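Local coordinates for protein peptidoglycan D,D-transpeptidase PbpA (Mycobacterium tuberculosis, PDB 3UPN) that probably catalyses the cross-linking of peptidoglycan strands in the mycobacterial cell wall by D,D-transpeptidation, and helps regulate cell length, at residues 332-337 / 355-360; 389-394 / 418-423. All coordinates share one frame; numbering follows the deposited sequence.

Contact 1 (332-337 / 355-360); sequences ITMRPY and RYQQRR. Unlike the reference sequence in segment 355-360: Arg355 (reference Gly).
Ile332, Thr333 and Met334 pair with Gln357 to Arg360 in a small two-stranded antiparallel sheet at the surface of the transpeptidase region, beside helix 317-328. The strands are not evenly matched. Ile332 lies opposite Arg360 and Met334 opposite Gln357, which leaves one extra residue in 357-360, a beta bulge at Gln358. Gln358 takes a helix-like backbone conformation (psi -54°), and its N donates to Thr333 O at 2.7 Å, while Thr333 N reaches Arg359 O at 2.9 Å. Past the bulge Arg335 N meets Tyr356 O at 2.8 Å in a nearly straight bond (171° at the hydrogen).

On the side of the sheet carrying Ile332, Met334, Gln357 and Arg360, long side chains pack on one another. Met334, folded back by successive bends along its chain, lays SD against Gln357 CG at 3.5 Å; its methyl CE meets CB of Arg355, a residue that is glycine in the reference sequence. Ile332 CG1 stands 3.5 Å above one face of the Arg360 guanidinium, near its rim, and that guanidinium is tied through NH2 to the carbonyls of Gly330 and Val362. Arg335 CB lies 3.6 Å from Gln358 CG. Beyond it, CG anti to the backbone N (chi1 175°) and a bend at chi3 lead the guanidinium to the Tyr356 ring, the two planes nearly perpendicular and NH2 3.1 Å from CD2.

Long side chains suit this outer surface: methylenes cover apolar groups while polar ends can reach water or other partners. The hydrogen bonds between the segments are backbone ones; the side chains pack through methylenes, the Met334 sulfur and methyl, and two arginine guanidinium groups.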
ATOM      1  N   ILE A 332       9.695   8.003 -12.661  1.00 37.57           N
ATOM      2  CA  ILE A 332       8.575   8.950 -12.529  1.00 38.59           C
ATOM      3  C   ILE A 332       7.428   8.409 -11.654  1.00 38.25           C
ATOM      4  O   ILE A 332       6.864   7.349 -11.938  1.00 37.72           O
ATOM      5  CB  ILE A 332       8.012   9.344 -13.921  1.00 39.62           C
ATOM      6  CG1 ILE A 332       9.075  10.131 -14.715  1.00 41.10           C
ATOM      7  CG2 ILE A 332       6.661  10.118 -13.783  1.00 38.47           C
ATOM      8  CD1 ILE A 332       8.783  10.266 -16.190  1.00 43.18           C
ATOM      9  N   THR A 333       7.089   9.160 -10.607  1.00 38.78           N
ATOM     10  CA  THR A 333       5.956   8.832  -9.735  1.00 38.52           C
ATOM     11  C   THR A 333       4.634   9.310 -10.322  1.00 39.18           C
ATOM     12  O   THR A 333       4.444  10.504 -10.555  1.00 39.73           O
ATOM     13  CB  THR A 333       6.122   9.450  -8.319  1.00 38.73           C
ATOM     14  OG1 THR A 333       7.432   9.150  -7.817  1.00 38.43           O
ATOM     15  CG2 THR A 333       5.047   8.887  -7.323  1.00 37.42           C
ATOM     16  N   MET A 334       3.719   8.376 -10.563  1.00 39.06           N
ATOM     17  CA  MET A 334       2.335   8.738 -10.902  1.00 39.01           C
ATOM     18  C   MET A 334       1.525   8.869  -9.608  1.00 38.18           C
ATOM     19  O   MET A 334       1.722   8.100  -8.665  1.00 37.26           O
ATOM     20  CB  MET A 334       1.710   7.698 -11.825  1.00 39.25           C
ATOM     21  CG  MET A 334       2.429   7.504 -13.150  1.00 40.76           C
ATOM     22  SD  MET A 334       2.506   9.001 -14.148  1.00 45.10           S
ATOM     23  CE  MET A 334       0.777   9.304 -14.518  1.00 44.76           C
ATOM     24  N   ARG A 335       0.650   9.868  -9.550  1.00 38.39           N
ATOM     25  CA  ARG A 335      -0.161  10.137  -8.352  1.00 38.01           C
ATOM     26  C   ARG A 335      -1.141   8.991  -8.128  1.00 36.15           C
ATOM     27  O   ARG A 335      -1.934   8.687  -9.011  1.00 35.46           O
ATOM     28  CB  ARG A 335      -0.935  11.438  -8.526  1.00 39.49           C
ATOM     29  CG  ARG A 335      -1.899  11.732  -7.376  1.00 41.84           C
ATOM     30  CD  ARG A 335      -2.803  12.883  -7.727  1.00 47.19           C
ATOM     31  NE  ARG A 335      -2.018  14.065  -8.084  1.00 51.69           N
ATOM     32  CZ  ARG A 335      -2.474  15.315  -8.055  1.00 53.58           C
ATOM     33  NH1 ARG A 335      -3.718  15.576  -7.664  1.00 54.25           N
ATOM     34  NH2 ARG A 335      -1.671  16.307  -8.397  1.00 54.99           N
ATOM     35  N   PRO A 336      -1.068   8.329  -6.965  1.00 35.55           N
ATOM     36  CA  PRO A 336      -1.979   7.186  -6.751  1.00 34.91           C
ATOM     37  C   PRO A 336      -3.425   7.658  -6.626  1.00 34.54           C
ATOM     38  O   PRO A 336      -3.680   8.634  -5.927  1.00 34.99           O
ATOM     39  CB  PRO A 336      -1.493   6.583  -5.426  1.00 34.32           C
ATOM     40  CG  PRO A 336      -0.176   7.201  -5.163  1.00 35.23           C
ATOM     41  CD  PRO A 336      -0.191   8.549  -5.805  1.00 35.17           C
ATOM     42  N   TYR A 337      -4.352   6.996  -7.318  1.00 34.22           N
ATOM     43  CA  TYR A 337      -5.787   7.293  -7.169  1.00 33.81           C
ATOM     44  C   TYR A 337      -6.669   6.046  -7.134  1.00 33.24           C
ATOM     45  O   TYR A 337      -6.363   5.030  -7.770  1.00 33.23           O
ATOM     46  CB  TYR A 337      -6.287   8.277  -8.252  1.00 33.99           C
ATOM     47  CG  TYR A 337      -6.288   7.726  -9.668  1.00 33.96           C
ATOM     48  CD1 TYR A 337      -7.460   7.260 -10.247  1.00 32.98           C
ATOM     49  CD2 TYR A 337      -5.113   7.702 -10.443  1.00 33.85           C
ATOM     50  CE1 TYR A 337      -7.477   6.758 -11.549  1.00 32.73           C
ATOM     51  CE2 TYR A 337      -5.120   7.196 -11.754  1.00 33.28           C
ATOM     52  CZ  TYR A 337      -6.308   6.731 -12.298  1.00 33.84           C
ATOM     53  OH  TYR A 337      -6.354   6.239 -13.586  1.00 33.72           O
ATOM     54  N   ARG A 355      -4.745  10.553 -15.130  1.00 58.39           N
ATOM     55  CA  ARG A 355      -3.476  10.254 -14.478  1.00 58.77           C
ATOM     56  C   ARG A 355      -2.552  11.479 -14.483  1.00 59.61           C
ATOM     57  O   ARG A 355      -2.570  12.294 -15.418  1.00 60.82           O
ATOM     58  CB  ARG A 355      -2.806   9.051 -15.149  1.00 58.39           C
ATOM     59  CG  ARG A 355      -2.565   9.228 -16.647  1.00 60.95           C
ATOM     60  CD  ARG A 355      -1.651   8.162 -17.245  1.00 61.05           C
ATOM     61  NE  ARG A 355      -1.667   8.234 -18.705  1.00 65.41           N
ATOM     62  CZ  ARG A 355      -0.832   7.578 -19.511  1.00 68.35           C
ATOM     63  NH1 ARG A 355       0.111   6.779 -19.012  1.00 68.41           N
ATOM     64  NH2 ARG A 355      -0.936   7.724 -20.830  1.00 69.92           N
ATOM     65  N   TYR A 356      -1.757  11.609 -13.426  1.00 59.52           N
ATOM     66  CA  TYR A 356      -0.909  12.774 -13.255  1.00 60.30           C
ATOM     67  C   TYR A 356       0.478  12.389 -12.750  1.00 59.22           C
ATOM     68  O   TYR A 356       0.612  11.603 -11.802  1.00 57.61           O
ATOM     69  CB  TYR A 356      -1.585  13.778 -12.311  1.00 61.50           C
ATOM     70  CG  TYR A 356      -0.769  15.020 -12.051  1.00 63.27           C
ATOM     71  CD1 TYR A 356      -0.630  16.006 -13.029  1.00 65.78           C
ATOM     72  CD2 TYR A 356      -0.122  15.201 -10.830  1.00 63.85           C
ATOM     73  CE1 TYR A 356       0.130  17.147 -12.794  1.00 67.44           C
ATOM     74  CE2 TYR A 356       0.636  16.332 -10.578  1.00 65.65           C
ATOM     75  CZ  TYR A 356       0.760  17.304 -11.561  1.00 66.76           C
ATOM     76  OH  TYR A 356       1.518  18.425 -11.306  1.00 67.53           O
ATOM     77  N   GLN A 357       1.507  12.940 -13.398  1.00 58.96           N
ATOM     78  CA  GLN A 357       2.890  12.698 -12.991  1.00 58.30           C
ATOM     79  C   GLN A 357       3.249  13.586 -11.807  1.00 58.04           C
ATOM     80  O   GLN A 357       3.296  14.802 -11.943  1.00 58.94           O
ATOM     81  CB  GLN A 357       3.850  12.937 -14.158  1.00 59.04           C
ATOM     82  CG  GLN A 357       3.561  12.071 -15.373  1.00 59.37           C
ATOM     83  CD  GLN A 357       4.543  12.288 -16.497  1.00 61.02           C
ATOM     84  OE1 GLN A 357       5.445  13.118 -16.398  1.00 61.45           O
ATOM     85  NE2 GLN A 357       4.380  11.533 -17.577  1.00 61.63           N
ATOM     86  N   GLN A 358       3.484  12.974 -10.646  1.00 56.97           N
ATOM     87  CA  GLN A 358       3.722  13.733  -9.416  1.00 56.98           C
ATOM     88  C   GLN A 358       5.095  14.398  -9.392  1.00 56.83           C
ATOM     89  O   GLN A 358       5.201  15.613  -9.192  1.00 57.36           O
ATOM     90  CB  GLN A 358       3.490  12.884  -8.157  1.00 55.89           C
ATOM     91  CG  GLN A 358       2.116  13.117  -7.528  1.00 57.12           C
ATOM     92  CD  GLN A 358       2.021  12.652  -6.074  1.00 56.47           C
ATOM     93  OE1 GLN A 358       2.596  11.621  -5.690  1.00 57.13           O
ATOM     94  NE2 GLN A 358       1.286  13.410  -5.261  1.00 56.65           N
ATOM     95  N   ARG A 359       6.136  13.598  -9.599  1.00 55.74           N
ATOM     96  CA  ARG A 359       7.505  14.109  -9.672  1.00 55.47           C
ATOM     97  C   ARG A 359       8.440  13.042 -10.225  1.00 53.45           C
ATOM     98  O   ARG A 359       8.098  11.855 -10.239  1.00 52.62           O
ATOM     99  CB  ARG A 359       7.988  14.588  -8.288  1.00 55.34           C
ATOM    100  CG  ARG A 359       8.213  13.485  -7.267  1.00 55.64           C
ATOM    101  CD  ARG A 359       8.372  14.036  -5.858  1.00 56.51           C
ATOM    102  NE  ARG A 359       7.204  13.723  -5.037  1.00 61.09           N
ATOM    103  CZ  ARG A 359       7.061  14.043  -3.751  1.00 63.37           C
ATOM    104  NH1 ARG A 359       8.020  14.705  -3.101  1.00 64.61           N
ATOM    105  NH2 ARG A 359       5.944  13.704  -3.114  1.00 63.35           N
ATOM    106  N   ARG A 360       9.609  13.470 -10.701  1.00 52.20           N
ATOM    107  CA  ARG A 360      10.685  12.539 -11.001  1.00 50.03           C
ATOM    108  C   ARG A 360      11.507  12.370  -9.731  1.00 48.93           C
ATOM    109  O   ARG A 360      11.979  13.355  -9.150  1.00 49.09           O
ATOM    110  CB  ARG A 360      11.551  13.012 -12.178  1.00 50.97           C
ATOM    111  CG  ARG A 360      12.677  12.040 -12.520  1.00 49.79           C
ATOM    112  CD  ARG A 360      13.443  12.401 -13.805  1.00 50.39           C
ATOM    113  NE  ARG A 360      12.786  11.898 -15.013  1.00 48.67           N
ATOM    114  CZ  ARG A 360      12.716  10.615 -15.374  1.00 48.85           C
ATOM    115  NH1 ARG A 360      12.096  10.281 -16.499  1.00 48.49           N
ATOM    116  NH2 ARG A 360      13.248   9.657 -14.615  1.00 47.59           N
TER

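Contact 2 (389-394 / 418-423)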
ATOM      1  N   GLY A 389       8.223 -17.754 -17.046  1.00 62.77           N
ATOM      2  CA  GLY A 389       8.305 -16.796 -18.157  1.00 62.54           C
ATOM      3  C   GLY A 389       8.049 -15.342 -17.778  1.00 60.51           C
ATOM      4  O   GLY A 389       8.063 -14.454 -18.640  1.00 60.48           O
ATOM      5  N   VAL A 390       7.810 -15.101 -16.489  1.00 58.49           N
ATOM      6  CA  VAL A 390       7.680 -13.747 -15.967  1.00 56.18           C
ATOM      7  C   VAL A 390       8.867 -13.405 -15.077  1.00 54.66           C
ATOM      8  O   VAL A 390       9.167 -14.126 -14.127  1.00 54.50           O
ATOM      9  CB  VAL A 390       6.354 -13.535 -15.180  1.00 55.28           C
ATOM     10  CG1 VAL A 390       6.317 -12.145 -14.573  1.00 53.52           C
ATOM     11  CG2 VAL A 390       5.147 -13.741 -16.088  1.00 56.30           C
ATOM     12  N   GLN A 391       9.535 -12.299 -15.397  1.00 53.31           N
ATOM     13  CA  GLN A 391      10.606 -11.780 -14.559  1.00 52.03           C
ATOM     14  C   GLN A 391      10.092 -10.744 -13.552  1.00 49.46           C
ATOM     15  O   GLN A 391       9.454  -9.754 -13.922  1.00 49.38           O
ATOM     16  CB  GLN A 391      11.716 -11.189 -15.428  1.00 52.69           C
ATOM     17  CG  GLN A 391      13.048 -11.007 -14.721  1.00 52.78           C
ATOM     18  CD  GLN A 391      14.100 -10.411 -15.634  1.00 53.58           C
ATOM     19  OE1 GLN A 391      13.909  -9.329 -16.199  1.00 54.55           O
ATOM     20  NE2 GLN A 391      15.223 -11.120 -15.791  1.00 55.82           N
ATOM     21  N   ILE A 392      10.389 -10.982 -12.279  1.00 47.39           N
ATOM     22  CA  ILE A 392       9.967 -10.105 -11.197  1.00 44.85           C
ATOM     23  C   ILE A 392      11.181  -9.366 -10.637  1.00 43.64           C
ATOM     24  O   ILE A 392      12.225  -9.977 -10.395  1.00 43.13           O
ATOM     25  CB  ILE A 392       9.237 -10.917 -10.064  1.00 44.48           C
ATOM     26  CG1 ILE A 392       7.956 -11.569 -10.613  1.00 44.83           C
ATOM     27  CG2 ILE A 392       8.964 -10.041  -8.851  1.00 42.16           C
ATOM     28  CD1 ILE A 392       7.262 -12.579  -9.681  1.00 45.76           C
ATOM     29  N   ALA A 393      11.054  -8.051 -10.455  1.00 41.62           N
ATOM     30  CA  ALA A 393      12.041  -7.296  -9.690  1.00 40.22           C
ATOM     31  C   ALA A 393      11.485  -7.092  -8.287  1.00 39.69           C
ATOM     32  O   ALA A 393      10.330  -6.693  -8.136  1.00 39.13           O
ATOM     33  CB  ALA A 393      12.326  -5.980 -10.351  1.00 39.54           C
ATOM     34  N   SER A 394      12.289  -7.371  -7.261  1.00 39.47           N
ATOM     35  CA  SER A 394      11.802  -7.253  -5.894  1.00 38.68           C
ATOM     36  C   SER A 394      12.852  -6.896  -4.854  1.00 38.47           C
ATOM     37  O   SER A 394      14.057  -6.956  -5.113  1.00 38.58           O
ATOM     38  CB  SER A 394      11.059  -8.524  -5.463  1.00 39.10           C
ATOM     39  OG  SER A 394      11.929  -9.615  -5.239  1.00 40.20           O
ATOM     40  N   ALA A 418       6.464  -6.169 -11.916  1.00 38.74           N
ATOM     41  CA  ALA A 418       6.580  -7.192 -12.952  1.00 40.71           C
ATOM     42  C   ALA A 418       5.650  -6.909 -14.129  1.00 41.91           C
ATOM     43  O   ALA A 418       4.642  -6.233 -13.954  1.00 41.19           O
ATOM     44  CB  ALA A 418       6.287  -8.571 -12.371  1.00 41.29           C
ATOM     45  N   PRO A 419       6.005  -7.394 -15.337  1.00 43.42           N
ATOM     46  CA  PRO A 419       7.313  -7.958 -15.707  1.00 44.82           C
ATOM     47  C   PRO A 419       8.389  -6.877 -15.606  1.00 44.92           C
ATOM     48  O   PRO A 419       8.122  -5.730 -15.940  1.00 44.83           O
ATOM     49  CB  PRO A 419       7.110  -8.386 -17.164  1.00 45.93           C
ATOM     50  CG  PRO A 419       5.633  -8.571 -17.305  1.00 45.94           C
ATOM     51  CD  PRO A 419       5.054  -7.465 -16.458  1.00 44.23           C
ATOM     52  N   ALA A 420       9.583  -7.227 -15.133  1.00 45.51           N
ATOM     53  CA  ALA A 420      10.619  -6.227 -14.858  1.00 45.76           C
ATOM     54  C   ALA A 420      10.993  -5.390 -16.087  1.00 47.36           C
ATOM     55  O   ALA A 420      11.375  -4.222 -15.961  1.00 46.94           O
ATOM     56  CB  ALA A 420      11.845  -6.889 -14.271  1.00 45.89           C
ATOM     57  N   GLN A 421      10.852  -6.000 -17.263  1.00 49.49           N
ATOM     58  CA  GLN A 421      11.229  -5.416 -18.555  1.00 51.36           C
ATOM     59  C   GLN A 421      10.253  -4.349 -19.040  1.00 51.43           C
ATOM     60  O   GLN A 421      10.668  -3.354 -19.642  1.00 51.93           O
ATOM     61  CB  GLN A 421      11.368  -6.524 -19.621  1.00 53.36           C
ATOM     62  CG  GLN A 421      10.250  -7.623 -19.604  1.00 55.74           C
ATOM     63  CD  GLN A 421      10.477  -8.736 -18.557  1.00 57.24           C
ATOM     64  OE1 GLN A 421      11.375  -8.644 -17.715  1.00 58.43           O
ATOM     65  NE2 GLN A 421       9.663  -9.793 -18.621  1.00 57.87           N
ATOM     66  N   ALA A 422       8.962  -4.580 -18.800  1.00 50.90           N
ATOM     67  CA  ALA A 422       7.901  -3.618 -19.101  1.00 50.43           C
ATOM     68  C   ALA A 422       6.757  -3.849 -18.112  1.00 49.19           C
ATOM     69  O   ALA A 422       5.810  -4.581 -18.410  1.00 49.88           O
ATOM     70  CB  ALA A 422       7.417  -3.768 -20.549  1.00 51.97           C
ATOM     71  N   PRO A 423       6.866  -3.246 -16.916  1.00 47.51           N
ATOM     72  CA  PRO A 423       6.002  -3.527 -15.754  1.00 46.08           C
ATOM     73  C   PRO A 423       4.536  -3.107 -15.917  1.00 45.46           C
ATOM     74  O   PRO A 423       4.256  -2.014 -16.407  1.00 45.93           O
ATOM     75  CB  PRO A 423       6.673  -2.738 -14.621  1.00 44.83           C
ATOM     76  CG  PRO A 423       8.083  -2.437 -15.127  1.00 46.06           C
ATOM     77  CD  PRO A 423       7.896  -2.241 -16.597  1.00 46.96           C
TER
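Val390 holds CG1 anti to its backbone N (chi1 176°), whereas Ile392 turns CG1 anti to its own carbonyl carbon (chi1 -62°); these rotations bring both branches to the same methyl, Ala418 CB, at 4.2 Å from Val390 CG1 and 3.9 Å from Ile392 CG1. The contact lies at one end of the five-stranded antiparallel sheet of the transpeptidase fold, where the approach to edge strand 393-399 runs beside the turn that joins neighbouring strands 411-418 and 425-431 into a hairpin.

Helices cover this end of the sheet. Val390, Ile392 and Ala418 touch helix 446-458, through Leu458 for Val390 and Ile454 for the other two, while Gln391, Ala393 and Ala420 touch helix 364-380. The small alanine methyl lets the two segments and helix 364-380 come close together: Ala393 CB and Ala420 CB meet at 4.1 Å, with Met374 and Val375 of that helix as their respective neighbours.

Strand 411-418 ends in a cis peptide bond before Pro419, where the chain bends into a turn closed by a weak bond from Ala422 N to Pro419 O. Proline suits this position because its ring lowers the usual cost of a cis peptide relative to trans. Over the turn the Gln391 and Gln421 side chains cross at a slant, their amide planes 64° apart, on the more exposed side of the contact. The bound carbapenem-derived ligand lies farther off, about 11 Å from the side chain of Ile392, and the contact is away from the probable acylation site, Ser193.

Gln391 O accepts a hydrogen bond from Ala420 N at 2.8 Å, the donor tilted from the carbonyl plane, and is also approached by Pro419 CA at 3.3 Å in a CA-H...O contact.

Overall arrangement
The two contacts follow one another along the chain without nesting or crossing, both within the transpeptidase domain. After helix 317-328, contact 1 closes a loop containing strands 339-343 and 349-352, which belong to the mixed sheet shared with strands from the N-terminal part of the chain; the excursion thus returns to the small sheet of 332-334 and 357-360. Helix 364-380 comes next and packs on contact 2. That contact closes a second loop, the hairpin of strands 393-399 and 411-418, at an end of the central antiparallel sheet. The centres lie about 21 Å apart, and the nearest atoms, about 10 Å apart, do not touch.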